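Local structure of ALDH21) (Physcomitrella patens subsp. patens, 5N5S) at residues B[287-292]-B[438-443]; B[322-327]-B[412-417]; B[402-407]-B[419-424]. The protein probably oxidises D-glyceraldehyde 3-phosphate to 3-phosphoglycerate with NADP(+) as electron acceptor, as a member of the aldehyde dehydrogenase family. All coordinates share one frame; numbering follows the deposited sequence.

Contact 1. Residues B[287-292]-B[438-443]. With NAP (NADP nicotinamide-adenine-dinucleotide phosphate), chain G.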
# COMPACT_ATOMS: atom_id res chain seq x y z
N GLY B 287 -5.38 -30.48 -3.15
CA GLY B 287 -5.10 -31.26 -1.96
C GLY B 287 -3.84 -30.93 -1.18
O GLY B 287 -3.03 -30.09 -1.60
N GLY B 288 -3.67 -31.60 -0.04
CA GLY B 288 -2.52 -31.45 0.83
C GLY B 288 -2.22 -32.67 1.67
O GLY B 288 -3.08 -33.51 1.91
N ASN B 289 -0.97 -32.75 2.14
CA ASN B 289 -0.45 -33.79 3.04
C ASN B 289 0.29 -32.98 4.14
O ASN B 289 1.53 -32.96 4.23
CB ASN B 289 0.48 -34.75 2.28
CG ASN B 289 1.06 -35.88 3.10
OD1 ASN B 289 0.93 -35.92 4.32
ND2 ASN B 289 1.72 -36.82 2.44
N ALA B 290 -0.51 -32.25 4.93
CA ALA B 290 -0.01 -31.32 5.92
C ALA B 290 0.72 -31.95 7.14
O ALA B 290 0.15 -32.77 7.87
CB ALA B 290 -1.14 -30.41 6.38
N PRO B 291 1.98 -31.48 7.38
CA PRO B 291 2.75 -31.93 8.55
C PRO B 291 2.69 -30.92 9.73
O PRO B 291 2.35 -29.75 9.54
CB PRO B 291 4.17 -32.00 7.99
CG PRO B 291 4.20 -30.91 6.92
CD PRO B 291 2.78 -30.55 6.55
N CYS B 292 3.06 -31.37 10.95
CA CYS B 292 3.10 -30.51 12.13
C CYS B 292 4.27 -30.89 13.01
O CYS B 292 4.43 -32.06 13.34
CB CYS B 292 1.79 -30.56 12.90
SG CYS B 292 1.67 -29.34 14.25
N THR B 438 7.35 -34.04 0.49
CA THR B 438 6.02 -34.26 -0.07
C THR B 438 5.86 -33.51 -1.38
O THR B 438 6.49 -32.46 -1.57
CB THR B 438 4.90 -33.91 0.97
OG1 THR B 438 3.63 -34.29 0.46
CG2 THR B 438 4.89 -32.44 1.38
N HIS B 439 5.01 -34.02 -2.29
CA HIS B 439 4.71 -33.34 -3.55
C HIS B 439 3.64 -32.26 -3.32
O HIS B 439 3.38 -31.44 -4.20
CB HIS B 439 4.37 -34.32 -4.70
CG HIS B 439 3.39 -35.41 -4.36
ND1 HIS B 439 2.12 -35.44 -4.92
CD2 HIS B 439 3.56 -36.51 -3.59
CE1 HIS B 439 1.54 -36.54 -4.45
NE2 HIS B 439 2.37 -37.21 -3.65
N TYR B 440 3.08 -32.22 -2.09
CA TYR B 440 2.09 -31.24 -1.66
C TYR B 440 2.78 -30.05 -0.96
O TYR B 440 3.99 -30.10 -0.74
CB TYR B 440 1.04 -31.88 -0.74
CG TYR B 440 0.31 -33.06 -1.36
CD1 TYR B 440 -0.76 -32.87 -2.23
CD2 TYR B 440 0.68 -34.37 -1.06
CE1 TYR B 440 -1.45 -33.95 -2.78
CE2 TYR B 440 -0.01 -35.46 -1.58
CZ TYR B 440 -1.07 -35.25 -2.45
OH TYR B 440 -1.72 -36.34 -2.97
N GLY B 441 2.02 -29.01 -0.64
CA GLY B 441 2.55 -27.83 0.02
C GLY B 441 1.48 -26.80 0.29
O GLY B 441 1.56 -25.67 -0.20
N LEU B 442 0.44 -27.19 1.05
CA LEU B 442 -0.68 -26.29 1.36
C LEU B 442 -0.37 -25.51 2.63
O LEU B 442 -0.05 -24.32 2.59
CB LEU B 442 -2.03 -27.06 1.41
CG LEU B 442 -3.34 -26.25 1.34
CD1 LEU B 442 -3.33 -25.25 0.24
CD2 LEU B 442 -4.52 -27.15 1.13
N GLN B 443 -0.40 -26.21 3.77
CA GLN B 443 -0.03 -25.63 5.05
C GLN B 443 0.80 -26.60 5.85
O GLN B 443 0.90 -27.78 5.50
CB GLN B 443 -1.26 -25.09 5.83
CG GLN B 443 -2.00 -23.96 5.06
CD GLN B 443 -2.88 -23.06 5.88
OE1 GLN B 443 -3.00 -21.87 5.59
NE2 GLN B 443 -3.54 -23.59 6.92
PA NAP G . -12.96 -33.65 -6.80
O1A NAP G . -11.78 -33.41 -7.66
O2A NAP G . -13.51 -35.07 -6.88
O5B NAP G . -14.19 -32.73 -7.25
C5B NAP G . -14.32 -31.30 -7.09
C4B NAP G . -15.34 -30.81 -8.10
O4B NAP G . -14.85 -31.04 -9.44
C3B NAP G . -16.73 -31.44 -8.04
O3B NAP G . -17.72 -30.42 -8.21
C2B NAP G . -16.72 -32.42 -9.20
O2B NAP G . -18.00 -32.85 -9.70
C1B NAP G . -15.87 -31.65 -10.21
N9A NAP G . -15.26 -32.32 -11.36
C8A NAP G . -14.53 -33.48 -11.35
N7A NAP G . -14.04 -33.81 -12.53
C5A NAP G . -14.47 -32.78 -13.36
C6A NAP G . -14.27 -32.52 -14.73
N6A NAP G . -13.53 -33.30 -15.53
N1A NAP G . -14.84 -31.41 -15.26
C2A NAP G . -15.55 -30.61 -14.45
N3A NAP G . -15.81 -30.75 -13.14
C4A NAP G . -15.23 -31.86 -12.65
O3 NAP G . -12.86 -33.35 -5.23
PN NAP G . -13.79 -33.65 -3.96
O1N NAP G . -13.80 -35.10 -3.70
O2N NAP G . -15.08 -32.94 -4.13
O5D NAP G . -12.93 -32.93 -2.82
C5D NAP G . -11.74 -33.55 -2.26
C4D NAP G . -10.46 -32.90 -2.74
O4D NAP G . -10.59 -31.46 -2.65
C3D NAP G . -9.23 -33.23 -1.90
O3D NAP G . -8.07 -33.42 -2.71
C2D NAP G . -9.12 -31.99 -1.02
O2D NAP G . -7.84 -31.75 -0.45
C1D NAP G . -9.43 -30.89 -2.07
N1N NAP G . -9.82 -29.58 -1.38
C2N NAP G . -9.02 -28.43 -1.54
C3N NAP G . -9.33 -27.30 -0.81
C7N NAP G . -8.49 -26.04 -0.76
O7N NAP G . -8.94 -25.02 -0.19
N7N NAP G . -7.31 -26.04 -1.39
C4N NAP G . -10.43 -27.34 0.05
C5N NAP G . -11.20 -28.49 0.17
C6N NAP G . -10.88 -29.59 -0.56
P2B NAP G . -18.90 -34.02 -9.08
O1X NAP G . -18.53 -34.42 -7.67
O2X NAP G . -18.84 -35.18 -10.10
O3X NAP G . -20.26 -33.33 -9.16
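Gly-288 and Tyr-440 bring their backbones together, with CA atoms 5.2 Å apart. Further along, Ala-290 and Gln-443 are 5.8 Å apart, again between CA atoms. The segment 287-292 runs from a loop into a strand, while 438-443 is the loop leading into strand 443-447. The two are held by packing. The Tyr-440 ring lies against the backbone of 287-289, with Gly-288 C over one face. Tyr-440 CD2 meets Asn-289 CB at 3.4 Å, and Tyr-440 CD1 lies 3.6 Å from Gly-287 O. Asn-289 CG stands anti to the backbone N (chi1 -179°), which carries the amide past Thr-438 OG1 and on to Arg-411, whose carbonyl takes an ND2 hydrogen bond. Ala-290 CB rests 3.4 Å from Gln-443 O. Gly-287 borders the cofactor: its CA is 3.2 Å from O2D of the nicotinamide ribose of NADP, and a side chain there would crowd O3D. Leu-442 CD2 approaches N7N of the nicotinamide carboxamide at 3.9 Å. The glycine backbone thus walls part of this aldehyde dehydrogenase's cofactor pocket. Ser-487 OG bonds both Gly-287 O and Gly-441 N, tying the segments together. Strand 290-294 then continues between its parallel neighbours 323-329 and 443-447.

Contact 2. Residues B[322-327]-B[412-417]. With NAP (NADP nicotinamide-adenine-dinucleotide phosphate), chain G.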
# COMPACT_ATOMS: atom_id res chain seq x y z
N HIS B 322 -5.85 -31.03 6.63
CA HIS B 322 -5.87 -32.09 7.64
C HIS B 322 -4.42 -32.41 8.01
O HIS B 322 -3.60 -32.58 7.10
CB HIS B 322 -6.64 -33.33 7.11
CG HIS B 322 -6.17 -34.67 7.59
ND1 HIS B 322 -6.25 -35.04 8.94
CD2 HIS B 322 -5.70 -35.73 6.89
CE1 HIS B 322 -5.80 -36.28 9.00
NE2 HIS B 322 -5.45 -36.74 7.80
N MET B 323 -4.10 -32.44 9.33
CA MET B 323 -2.76 -32.78 9.83
C MET B 323 -2.57 -34.29 9.64
O MET B 323 -2.97 -35.10 10.48
CB MET B 323 -2.58 -32.35 11.31
CG MET B 323 -1.21 -32.66 11.89
SD MET B 323 -1.17 -32.41 13.67
CE MET B 323 -1.79 -33.96 14.22
N GLN B 324 -1.99 -34.65 8.49
CA GLN B 324 -1.74 -36.04 8.14
C GLN B 324 -0.49 -36.57 8.84
O GLN B 324 -0.42 -37.75 9.17
CB GLN B 324 -1.59 -36.18 6.62
CG GLN B 324 -1.97 -37.55 6.07
CD GLN B 324 -2.06 -37.53 4.57
OE1 GLN B 324 -2.81 -36.74 3.96
NE2 GLN B 324 -1.31 -38.41 3.92
N ARG B 325 0.51 -35.70 9.03
CA ARG B 325 1.81 -36.05 9.59
C ARG B 325 2.15 -35.27 10.85
O ARG B 325 2.04 -34.05 10.88
CB ARG B 325 2.91 -35.90 8.52
CG ARG B 325 2.66 -36.76 7.28
CD ARG B 325 3.71 -36.59 6.20
NE ARG B 325 3.60 -35.30 5.51
CZ ARG B 325 4.60 -34.45 5.37
NH1 ARG B 325 4.42 -33.31 4.72
NH2 ARG B 325 5.79 -34.72 5.88
N LEU B 326 2.58 -35.99 11.90
CA LEU B 326 2.95 -35.39 13.18
C LEU B 326 4.39 -35.76 13.55
O LEU B 326 4.71 -36.93 13.71
CB LEU B 326 1.95 -35.83 14.28
CG LEU B 326 2.13 -35.26 15.70
CD1 LEU B 326 2.17 -33.73 15.70
CD2 LEU B 326 1.04 -35.77 16.62
N TYR B 327 5.26 -34.74 13.66
CA TYR B 327 6.68 -34.86 14.01
C TYR B 327 6.91 -34.29 15.39
O TYR B 327 6.72 -33.09 15.61
CB TYR B 327 7.57 -34.17 12.94
CG TYR B 327 7.39 -34.77 11.57
CD1 TYR B 327 8.10 -35.90 11.18
CD2 TYR B 327 6.46 -34.23 10.66
CE1 TYR B 327 7.91 -36.48 9.92
CE2 TYR B 327 6.26 -34.81 9.41
CZ TYR B 327 6.98 -35.94 9.05
OH TYR B 327 6.77 -36.52 7.82
N LYS B 412 2.82 -41.14 1.25
CA LYS B 412 3.05 -40.51 -0.04
C LYS B 412 1.88 -39.61 -0.49
O LYS B 412 2.07 -38.42 -0.77
CB LYS B 412 3.33 -41.60 -1.09
CG LYS B 412 4.04 -41.14 -2.36
CD LYS B 412 3.90 -42.16 -3.50
CE LYS B 412 4.66 -43.45 -3.28
NZ LYS B 412 4.08 -44.56 -4.08
N GLU B 413 0.68 -40.20 -0.57
CA GLU B 413 -0.53 -39.55 -1.06
C GLU B 413 -1.40 -38.97 0.07
O GLU B 413 -1.24 -39.36 1.23
CB GLU B 413 -1.34 -40.55 -1.92
CG GLU B 413 -0.56 -41.22 -3.05
CD GLU B 413 0.03 -40.34 -4.14
OE1 GLU B 413 -0.55 -39.27 -4.45
OE2 GLU B 413 1.08 -40.73 -4.70
N GLU B 414 -2.31 -38.04 -0.28
CA GLU B 414 -3.25 -37.42 0.64
C GLU B 414 -4.27 -38.48 1.09
O GLU B 414 -4.96 -39.08 0.26
CB GLU B 414 -3.97 -36.23 -0.03
CG GLU B 414 -5.14 -35.69 0.76
CD GLU B 414 -5.80 -34.46 0.18
OE1 GLU B 414 -5.87 -34.35 -1.06
OE2 GLU B 414 -6.28 -33.61 0.97
N ILE B 415 -4.33 -38.72 2.41
CA ILE B 415 -5.19 -39.73 3.01
C ILE B 415 -6.67 -39.28 2.99
O ILE B 415 -7.53 -40.06 2.57
CB ILE B 415 -4.63 -40.15 4.41
CG1 ILE B 415 -4.32 -41.67 4.46
CG2 ILE B 415 -5.44 -39.67 5.63
CD1 ILE B 415 -5.52 -42.68 4.49
N PHE B 416 -6.95 -38.01 3.38
CA PHE B 416 -8.29 -37.40 3.44
C PHE B 416 -9.24 -38.27 4.30
O PHE B 416 -10.39 -38.52 3.92
CB PHE B 416 -8.83 -37.12 2.01
CG PHE B 416 -9.82 -35.99 1.88
CD1 PHE B 416 -9.40 -34.67 1.93
CD2 PHE B 416 -11.16 -36.25 1.65
CE1 PHE B 416 -10.32 -33.62 1.80
CE2 PHE B 416 -12.08 -35.21 1.50
CZ PHE B 416 -11.65 -33.90 1.57
N GLY B 417 -8.72 -38.73 5.43
CA GLY B 417 -9.40 -39.59 6.39
C GLY B 417 -8.95 -39.38 7.82
O GLY B 417 -8.02 -38.61 8.06
PA NAP G . -12.96 -33.65 -6.80
O1A NAP G . -11.78 -33.41 -7.66
O2A NAP G . -13.51 -35.07 -6.88
O5B NAP G . -14.19 -32.73 -7.25
C5B NAP G . -14.32 -31.30 -7.09
C4B NAP G . -15.34 -30.81 -8.10
O4B NAP G . -14.85 -31.04 -9.44
C3B NAP G . -16.73 -31.44 -8.04
O3B NAP G . -17.72 -30.42 -8.21
C2B NAP G . -16.72 -32.42 -9.20
O2B NAP G . -18.00 -32.85 -9.70
C1B NAP G . -15.87 -31.65 -10.21
N9A NAP G . -15.26 -32.32 -11.36
C8A NAP G . -14.53 -33.48 -11.35
N7A NAP G . -14.04 -33.81 -12.53
C5A NAP G . -14.47 -32.78 -13.36
C6A NAP G . -14.27 -32.52 -14.73
N6A NAP G . -13.53 -33.30 -15.53
N1A NAP G . -14.84 -31.41 -15.26
C2A NAP G . -15.55 -30.61 -14.45
N3A NAP G . -15.81 -30.75 -13.14
C4A NAP G . -15.23 -31.86 -12.65
O3 NAP G . -12.86 -33.35 -5.23
PN NAP G . -13.79 -33.65 -3.96
O1N NAP G . -13.80 -35.10 -3.70
O2N NAP G . -15.08 -32.94 -4.13
O5D NAP G . -12.93 -32.93 -2.82
C5D NAP G . -11.74 -33.55 -2.26
C4D NAP G . -10.46 -32.90 -2.74
O4D NAP G . -10.59 -31.46 -2.65
C3D NAP G . -9.23 -33.23 -1.90
O3D NAP G . -8.07 -33.42 -2.71
C2D NAP G . -9.12 -31.99 -1.02
O2D NAP G . -7.84 -31.75 -0.45
C1D NAP G . -9.43 -30.89 -2.07
N1N NAP G . -9.82 -29.58 -1.38
C2N NAP G . -9.02 -28.43 -1.54
C3N NAP G . -9.33 -27.30 -0.81
C7N NAP G . -8.49 -26.04 -0.76
O7N NAP G . -8.94 -25.02 -0.19
N7N NAP G . -7.31 -26.04 -1.39
C4N NAP G . -10.43 -27.34 0.05
C5N NAP G . -11.20 -28.49 0.17
C6N NAP G . -10.88 -29.59 -0.56
P2B NAP G . -18.90 -34.02 -9.08
O1X NAP G . -18.53 -34.42 -7.67
O2X NAP G . -18.84 -35.18 -10.10
O3X NAP G . -20.26 -33.33 -9.16
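The imidazole of His-322 has Gln-324 N over the centre of one face and Ile-415 CG2 at its edge, 3.6 Å from NE2. The ring of Phe-416 turns one face to the nicotinamide ribose of NADP, with Phe-416 CE1 3.5 Å from C2D. In this aldehyde dehydrogenase fold the loop 412-417 binds that ribose, and it is set against the start of strand 323-329. The loop carries Glu-414, an NADP(+)-binding residue. Its side chain is extended, and its carboxylate grips both hydroxyls of the nicotinamide ribose: O2D donates to OE2 at 2.8 Å and O3D to OE1 at 2.9 Å. Behind it, the carboxamide of Gln-324 holds the loop backbone on both sides of Glu-414. The Gln-324 side chain is stretched out (chi1 -153°), a reach that spans the gap to the loop. Gln-324 NE2 donates to Glu-413 O at 2.9 Å, with the acceptor in the amide plane. NE2 also donates to Ala-410 O, in the preceding helix. Held on both sides, Glu-414 is probably positioned by Gln-324 as a second-shell residue. Ile-415 N completes the grip, donating to Gln-324 OE1 at 2.9 Å from well above the carbonyl plane, with an angle of 166° at the hydrogen.

Contact 3. Residues B[402-407]-B[419-424]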
# COMPACT_ATOMS: atom_id res chain seq x y z
N GLU B 402 2.37 -45.23 13.60
CA GLU B 402 3.74 -44.85 13.89
C GLU B 402 4.75 -45.40 12.86
O GLU B 402 4.65 -46.55 12.45
CB GLU B 402 4.08 -45.35 15.31
CG GLU B 402 5.38 -44.84 15.88
CD GLU B 402 5.76 -45.52 17.18
OE1 GLU B 402 5.65 -44.86 18.24
OE2 GLU B 402 6.14 -46.71 17.15
N ASP B 403 5.73 -44.55 12.48
CA ASP B 403 6.87 -44.83 11.59
C ASP B 403 6.49 -45.52 10.25
O ASP B 403 7.10 -46.52 9.86
CB ASP B 403 7.97 -45.62 12.34
CG ASP B 403 8.41 -45.02 13.68
OD1 ASP B 403 8.52 -43.77 13.77
OD2 ASP B 403 8.66 -45.80 14.62
N VAL B 404 5.52 -44.94 9.53
CA VAL B 404 5.07 -45.44 8.22
C VAL B 404 6.10 -45.04 7.14
O VAL B 404 6.44 -43.86 7.06
CB VAL B 404 3.62 -44.95 7.91
CG1 VAL B 404 3.27 -45.11 6.43
CG2 VAL B 404 2.61 -45.68 8.79
N PRO B 405 6.64 -45.99 6.34
CA PRO B 405 7.65 -45.61 5.32
C PRO B 405 7.09 -44.77 4.17
O PRO B 405 5.88 -44.75 3.95
CB PRO B 405 8.18 -46.96 4.84
CG PRO B 405 7.06 -47.89 5.04
CD PRO B 405 6.38 -47.44 6.30
N ILE B 406 7.99 -44.08 3.43
CA ILE B 406 7.67 -43.20 2.30
C ILE B 406 7.01 -43.96 1.11
O ILE B 406 6.23 -43.38 0.37
CB ILE B 406 8.91 -42.35 1.86
CG1 ILE B 406 8.53 -41.16 0.96
CG2 ILE B 406 10.03 -43.20 1.23
CD1 ILE B 406 8.40 -39.85 1.67
N GLU B 407 7.31 -45.27 0.97
CA GLU B 407 6.75 -46.11 -0.10
C GLU B 407 5.25 -46.39 0.08
O GLU B 407 4.57 -46.69 -0.91
CB GLU B 407 7.55 -47.42 -0.31
CG GLU B 407 8.37 -47.91 0.88
CD GLU B 407 9.73 -47.26 1.02
OE1 GLU B 407 10.61 -47.51 0.16
OE2 GLU B 407 9.92 -46.48 1.98
N VAL B 419 -6.83 -40.41 9.91
CA VAL B 419 -5.54 -41.11 10.05
C VAL B 419 -4.42 -40.07 10.28
O VAL B 419 -4.31 -39.10 9.52
CB VAL B 419 -5.24 -42.02 8.81
CG1 VAL B 419 -3.93 -42.79 8.99
CG2 VAL B 419 -6.39 -42.97 8.50
N VAL B 420 -3.62 -40.26 11.33
CA VAL B 420 -2.49 -39.40 11.66
C VAL B 420 -1.24 -40.28 11.70
O VAL B 420 -1.25 -41.32 12.34
CB VAL B 420 -2.69 -38.57 12.96
CG1 VAL B 420 -1.44 -37.77 13.33
CG2 VAL B 420 -3.88 -37.63 12.81
N LEU B 421 -0.19 -39.86 10.99
CA LEU B 421 1.08 -40.57 10.91
C LEU B 421 2.08 -39.94 11.88
O LEU B 421 2.51 -38.80 11.67
CB LEU B 421 1.59 -40.52 9.46
CG LEU B 421 1.28 -41.70 8.53
CD1 LEU B 421 -0.17 -42.15 8.59
CD2 LEU B 421 1.62 -41.33 7.12
N LEU B 422 2.42 -40.69 12.95
CA LEU B 422 3.34 -40.26 14.02
C LEU B 422 4.80 -40.58 13.71
O LEU B 422 5.14 -41.70 13.33
CB LEU B 422 2.97 -40.92 15.36
CG LEU B 422 2.80 -40.01 16.60
CD1 LEU B 422 2.58 -40.85 17.84
CD2 LEU B 422 3.98 -39.08 16.84
N TYR B 423 5.66 -39.58 13.92
CA TYR B 423 7.10 -39.69 13.73
C TYR B 423 7.86 -38.95 14.84
O TYR B 423 7.37 -37.95 15.38
CB TYR B 423 7.54 -39.16 12.36
CG TYR B 423 6.87 -39.83 11.17
CD1 TYR B 423 7.35 -41.04 10.66
CD2 TYR B 423 5.78 -39.24 10.53
CE1 TYR B 423 6.75 -41.65 9.56
CE2 TYR B 423 5.18 -39.84 9.42
CZ TYR B 423 5.67 -41.04 8.94
OH TYR B 423 5.07 -41.63 7.86
N LYS B 424 9.06 -39.46 15.16
CA LYS B 424 9.99 -38.89 16.13
C LYS B 424 11.13 -38.22 15.36
O LYS B 424 11.59 -38.76 14.36
CB LYS B 424 10.56 -40.02 17.01
CG LYS B 424 11.36 -39.56 18.23
CD LYS B 424 12.33 -40.63 18.73
CE LYS B 424 11.81 -41.45 19.90
NZ LYS B 424 12.73 -42.56 20.28
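A parallel beta bridge joins the end of strand 395-402 to strand 419-425, where Glu-402 pairs with Leu-422. Their CA atoms are 4.6 Å apart. Asp-403 N donates to Leu-422 O at 3.0 Å, almost straight out from the carbonyl. Glu-402 CA adds a CH...O contact to the same oxygen. The side chains of Glu-402 and Leu-422 lie on one face of the sheet, toward helix 333-345, and there Glu-402 OE1 forms a salt bridge with Lys-337 and a hydrogen bond with Tyr-333. Beyond the bridge the chain leaves the sheet, and Asp-403 has a positive phi (49°). The Tyr-423 ring lies beside the turn. With chi1 at -57°, Tyr-423 CG is placed next to the backbone N, and Tyr-423 CE1 comes to 3.8 Å from Asp-403 CA. The phenol OH of Tyr-423 donates to Val-404 O at 2.7 Å, and this oxygen lies at the ring edge, in plane. A phenylalanine here would probably leave Val-404 O without this donor and the turn less firmly fixed to the strand. Val-404 CB also meets Leu-421 CG at 4.1 Å, the two side chains crossing at about a right angle. Arg-411 of helix 409-412 packs on Val-404, Leu-421 and Tyr-423. Strand 395-402, a connection containing helix 409-412, and the parallel neighbour 419-425 together form a beta-alpha-beta crossover.

The three contacts lie on one sheet; the first two touch NADP and the third does not. Strand 290-294 of contact 1 pairs with 323-329 of contact 2, where Tyr-327 N lies 2.8 Å from Cys-292 O. Strand 323-329 pairs in turn with 419-425 of contact 3, where Leu-421 N lies 2.8 Å from Gln-324 O. Centres of contacts 1 and 2 are about 8 Å apart, and those of 2 and 3 about 9 Å. Contacts 1 and 2 meet through Tyr-440 OH, which is hydrogen-bonded to Glu-414 N. Contact 3 does not touch contact 1. It lies further out, with the Leu-421 side chain about 10 Å from that of Glu-414.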